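Local coordinates for Sts-2 protein (Mus musculus, PDB 3D4I) that acts through its histidine-phosphatase domain as an acid-dependent phosphatase and, as a whole protein, probably interferes with CBL-mediated down-regulation of receptor tyrosine kinases, at residues Leu30-Thr35 with Leu45-Ser50; Tyr40-Leu45 with Leu67-Ile72. All coordinates share one frame; numbering follows the deposited sequence.

Contact 1 (Leu30-Thr35 with Leu45-Ser50); sequences LQQCTT and LNFPRS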
# COMPACT_ATOMS: atom_id res chain seq x y z
N LEU A 30 -8.34 5.70 18.21
CA LEU A 30 -8.56 4.58 19.14
C LEU A 30 -10.03 4.39 19.52
O LEU A 30 -10.52 3.25 19.61
CB LEU A 30 -7.63 4.66 20.36
CG LEU A 30 -7.68 3.50 21.38
CD1 LEU A 30 -7.38 2.17 20.68
CD2 LEU A 30 -6.71 3.74 22.54
N GLN A 31 -10.74 5.49 19.71
CA GLN A 31 -12.18 5.45 19.99
C GLN A 31 -12.98 4.97 18.78
O GLN A 31 -14.00 4.34 18.94
CB GLN A 31 -12.72 6.80 20.50
CG GLN A 31 -12.21 7.20 21.89
CD GLN A 31 -10.76 7.57 21.89
OE1 GLN A 31 -10.32 8.35 21.05
NE2 GLN A 31 -9.99 7.00 22.80
N GLN A 32 -12.49 5.26 17.56
CA GLN A 32 -13.12 4.75 16.34
C GLN A 32 -13.14 3.22 16.25
O GLN A 32 -14.06 2.64 15.67
CB GLN A 32 -12.43 5.31 15.07
CG GLN A 32 -12.52 6.84 14.97
CD GLN A 32 -11.65 7.41 13.87
OE1 GLN A 32 -11.53 6.83 12.80
NE2 GLN A 32 -11.06 8.56 14.12
N CYS A 33 -12.11 2.59 16.79
CA CYS A 33 -11.91 1.15 16.57
C CYS A 33 -12.11 0.32 17.84
O CYS A 33 -11.67 -0.81 17.90
CB CYS A 33 -10.52 0.89 15.94
SG CYS A 33 -9.08 1.23 16.99
N THR A 34 -12.81 0.91 18.82
CA THR A 34 -13.13 0.26 20.11
C THR A 34 -14.64 0.07 20.18
O THR A 34 -15.40 1.02 20.06
CB THR A 34 -12.65 1.15 21.31
OG1 THR A 34 -11.23 1.37 21.21
CG2 THR A 34 -12.93 0.49 22.66
N THR A 35 -15.07 -1.18 20.36
CA THR A 35 -16.51 -1.47 20.42
C THR A 35 -17.08 -1.00 21.75
O THR A 35 -16.33 -0.71 22.68
CB THR A 35 -16.82 -2.97 20.25
OG1 THR A 35 -16.34 -3.68 21.40
CG2 THR A 35 -16.16 -3.53 19.01
N LEU A 45 -10.72 -0.47 6.28
CA LEU A 45 -9.76 -1.51 5.98
C LEU A 45 -8.34 -1.06 6.23
O LEU A 45 -7.44 -1.90 6.27
CB LEU A 45 -9.90 -2.04 4.55
CG LEU A 45 -11.29 -2.57 4.14
CD1 LEU A 45 -11.19 -3.16 2.76
CD2 LEU A 45 -11.76 -3.67 5.12
N ASN A 46 -8.11 0.23 6.41
CA ASN A 46 -6.74 0.69 6.69
C ASN A 46 -6.35 0.57 8.16
O ASN A 46 -5.18 0.80 8.49
CB ASN A 46 -6.52 2.12 6.18
CG ASN A 46 -5.05 2.45 5.92
OD1 ASN A 46 -4.29 1.62 5.45
ND2 ASN A 46 -4.67 3.70 6.21
N PHE A 47 -7.31 0.25 9.04
CA PHE A 47 -6.97 -0.24 10.38
C PHE A 47 -6.43 -1.65 10.22
O PHE A 47 -6.94 -2.39 9.38
CB PHE A 47 -8.18 -0.26 11.33
CG PHE A 47 -8.60 1.11 11.81
CD1 PHE A 47 -9.35 1.95 10.99
CD2 PHE A 47 -8.26 1.56 13.08
CE1 PHE A 47 -9.79 3.24 11.45
CE2 PHE A 47 -8.65 2.82 13.53
CZ PHE A 47 -9.43 3.65 12.73
N PRO A 48 -5.38 -2.02 11.00
CA PRO A 48 -4.81 -3.37 10.82
C PRO A 48 -5.74 -4.49 11.29
O PRO A 48 -6.65 -4.24 12.09
CB PRO A 48 -3.52 -3.33 11.67
CG PRO A 48 -3.77 -2.20 12.70
CD PRO A 48 -4.68 -1.23 12.03
N ARG A 49 -5.50 -5.70 10.81
CA ARG A 49 -6.33 -6.87 11.14
C ARG A 49 -6.42 -7.10 12.63
O ARG A 49 -7.47 -7.49 13.14
CB ARG A 49 -5.79 -8.12 10.42
CG ARG A 49 -6.70 -8.65 9.29
CD ARG A 49 -5.94 -9.68 8.42
NE ARG A 49 -6.73 -10.85 8.04
CZ ARG A 49 -6.21 -11.95 7.49
NH1 ARG A 49 -4.90 -12.03 7.25
NH2 ARG A 49 -6.99 -12.99 7.18
N SER A 50 -5.33 -6.82 13.34
CA SER A 50 -5.29 -7.02 14.79
C SER A 50 -4.30 -6.07 15.44
O SER A 50 -3.45 -5.48 14.76
CB SER A 50 -4.89 -8.47 15.12
OG SER A 50 -3.52 -8.69 14.81

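Contact 2 (Tyr40-Leu45 with Leu67-Ile72); sequences YYRPDL and LSSCGI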
# COMPACT_ATOMS: atom_id res chain seq x y z
N TYR A 40 -11.27 -4.49 20.14
CA TYR A 40 -10.80 -3.94 18.87
C TYR A 40 -11.63 -4.43 17.68
O TYR A 40 -11.94 -5.61 17.59
CB TYR A 40 -9.32 -4.27 18.64
CG TYR A 40 -8.75 -3.78 17.31
CD1 TYR A 40 -8.43 -2.44 17.12
CD2 TYR A 40 -8.51 -4.67 16.25
CE1 TYR A 40 -7.92 -1.98 15.92
CE2 TYR A 40 -7.99 -4.21 15.02
CZ TYR A 40 -7.70 -2.87 14.88
OH TYR A 40 -7.18 -2.39 13.71
N TYR A 41 -11.99 -3.53 16.77
CA TYR A 41 -12.54 -3.95 15.49
C TYR A 41 -12.06 -2.98 14.41
O TYR A 41 -11.48 -1.93 14.75
CB TYR A 41 -14.07 -4.03 15.57
CG TYR A 41 -14.80 -2.71 15.40
CD1 TYR A 41 -14.80 -1.74 16.40
CD2 TYR A 41 -15.52 -2.46 14.23
CE1 TYR A 41 -15.50 -0.54 16.23
CE2 TYR A 41 -16.21 -1.28 14.05
CZ TYR A 41 -16.18 -0.32 15.03
OH TYR A 41 -16.90 0.83 14.80
N ARG A 42 -12.26 -3.30 13.13
CA ARG A 42 -11.78 -2.44 12.05
C ARG A 42 -12.94 -1.70 11.43
O ARG A 42 -13.73 -2.29 10.71
CB ARG A 42 -11.08 -3.24 10.93
CG ARG A 42 -9.93 -4.13 11.31
CD ARG A 42 -9.58 -5.12 10.15
NE ARG A 42 -8.85 -4.50 9.04
CZ ARG A 42 -8.64 -5.07 7.86
NH1 ARG A 42 -9.12 -6.28 7.58
NH2 ARG A 42 -7.96 -4.44 6.93
N PRO A 43 -13.07 -0.39 11.71
CA PRO A 43 -14.12 0.37 11.05
C PRO A 43 -13.77 0.79 9.60
O PRO A 43 -14.63 1.32 8.91
CB PRO A 43 -14.26 1.62 11.95
CG PRO A 43 -12.93 1.75 12.60
CD PRO A 43 -12.29 0.41 12.67
N ASP A 44 -12.53 0.54 9.17
CA ASP A 44 -12.05 0.89 7.82
C ASP A 44 -10.93 -0.10 7.54
O ASP A 44 -10.27 -0.56 8.46
CB ASP A 44 -11.53 2.34 7.82
CG ASP A 44 -11.04 2.84 6.46
OD1 ASP A 44 -9.96 2.41 5.97
OD2 ASP A 44 -11.68 3.77 5.92
N LEU A 45 -10.72 -0.47 6.28
CA LEU A 45 -9.76 -1.51 5.98
C LEU A 45 -8.34 -1.06 6.23
O LEU A 45 -7.44 -1.90 6.27
CB LEU A 45 -9.90 -2.04 4.55
CG LEU A 45 -11.29 -2.57 4.14
CD1 LEU A 45 -11.19 -3.16 2.76
CD2 LEU A 45 -11.76 -3.67 5.12
N LEU A 67 1.08 0.58 12.77
CA LEU A 67 1.06 0.90 11.36
C LEU A 67 -0.36 0.68 10.85
O LEU A 67 -1.03 -0.23 11.29
CB LEU A 67 1.98 -0.06 10.61
CG LEU A 67 3.48 0.13 10.83
CD1 LEU A 67 4.23 -0.92 10.01
CD2 LEU A 67 3.87 1.51 10.45
N SER A 68 -0.79 1.49 9.91
CA SER A 68 -2.01 1.21 9.14
C SER A 68 -1.75 0.07 8.19
O SER A 68 -0.59 -0.34 8.00
CB SER A 68 -2.41 2.44 8.34
OG SER A 68 -1.39 2.72 7.37
N SER A 69 -2.81 -0.45 7.56
CA SER A 69 -2.64 -1.45 6.50
C SER A 69 -1.71 -0.94 5.38
O SER A 69 -0.87 -1.68 4.85
CB SER A 69 -4.01 -1.80 5.91
OG SER A 69 -4.81 -2.38 6.95
N CYS A 70 -1.85 0.34 5.04
CA CYS A 70 -0.99 0.95 4.01
C CYS A 70 0.48 1.04 4.50
O CYS A 70 1.40 0.78 3.73
CB CYS A 70 -1.52 2.33 3.65
SG CYS A 70 -0.63 3.13 2.29
N GLY A 71 0.69 1.38 5.77
CA GLY A 71 2.06 1.39 6.35
C GLY A 71 2.73 0.02 6.26
O GLY A 71 3.93 -0.09 5.98
N ILE A 72 1.96 -1.03 6.54
CA ILE A 72 2.45 -2.41 6.41
C ILE A 72 2.84 -2.70 4.97
O ILE A 72 3.89 -3.30 4.73
CB ILE A 72 1.39 -3.45 6.89
CG1 ILE A 72 1.14 -3.30 8.40
CG2 ILE A 72 1.83 -4.88 6.55
CD1 ILE A 72 -0.20 -3.99 8.90

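Contact 1 (Leu30-Thr35 with Leu45-Ser50)
Phe-47 meets Cys-33 and Gln-32 in a small buried contact, largely apolar with a sulfur-aromatic component, that joins the C-terminal end of helix 29-32 to the loop leading toward helix 69-85. The two segments bury 133 Å² between them, and 73 Å² of that belongs to Phe-47. The side of the ring formed by CD2 and CE2 does most of the touching: Cys-33 CB lies 3.6 Å from Phe-47 CE2, at an oblique angle to the ring. The sulfur follows from the same flank, with Cys-33 SG 4.9 Å from the ring centroid and 62° off its normal. The backbone points CB at the ring, and chi1 of 68°, with SG between the backbone N and the carbonyl carbon, brings the sulfur to the same side. Gln-32 arrives at the far end, where OE1 stands 3.8 Å from Phe-47 CZ, at the edge and near the ring plane. Its amide is turned 71° from the ring, while NE2 is held by Ser-28 OG and Phe-25 O. Tyr-40 also packs on both Phe-47 and Cys-33. An alanine in place of Phe-47 would probably open a gap beside Cys-33 CB and remove one of the rings flanking its sulfur, leaving Gln-32 OE1 without the ring edge it meets. The Cys-33/Phe-47 pair is a Cys sulfur-aromatic contact, set where helix 29-32 meets the long loop connecting it to helix 69-85.

Contact 2 (Tyr40-Leu45 with Leu67-Ile72)
Ser-69 and Arg-42 approach the same backbone oxygen, Leu-45 O, and their orientations about it define this contact. The serine comes from the first turn of helix 69-85. Its OG gives a hydrogen bond of 2.8 Å to Leu-45 O, lying in the carbonyl plane with a C=O...donor angle of 145°. Ser-69 OG is anti to its own carbonyl carbon (chi1 -62°), a setting that carries the hydroxyl out from the helix to the loop. Arg-42 reaches the oxygen from within the loop: NH2 donates to Leu-45 O at 2.7 Å, and the donor is tilted from the carbonyl plane. A bend at chi3 (77°) folds the guanidinium back over the following residues, so that Leu-45 CD2 packs 4.1 Å above one of its faces, offset toward the rim. The two donors are neighbours without being bonded, Arg-42 NH2 standing 3.8 Å from Ser-69 OG in an oblique approach. Arg-42 NE is used as well, donating to Phe-47 O, which ties the guanidinium to two carbonyls of the loop. One residue before Ser-69, Ser-68 is the N-cap of the helix, and its OG accepts from Gly-71 N at 2.9 Å. Leu-77 of the second subunit packs against both Arg-42 and Ser-69, while Ala-81 of that subunit packs on Leu-45, placing the contact at the interface between the two subunits. Chemically, one buried carbonyl is satisfied by two donors of different kinds, a neutral hydroxyl and a guanidinium, which probably helps fix the loop at Leu-45 and joins it there to the start of the helix.

Overall arrangement
Contacts 1 and 2 lie with their centres about 6 Å apart, on the same side of the chain's centre, and share Leu-45. Along the chain their segments alternate, in the order 30-35, 40-45, 45-50 and 67-72, so the two pairings interlock within the connection from helix 29-32 to helix 69-85, consecutive helices of the chain. Direct bonds join them: Tyr-40 OH and Pro-48 O are 2.5 Å apart, and Asn-46 OD1 lies 2.8 Å from Cys-70 N, both probable hydrogen bonds. Both contacts also touch the second subunit, with Arg-49 forming salt bridges to Glu-80 and Asp-84 of that subunit. The interlocked loop thus links the two helices and contributes to the dimer interface.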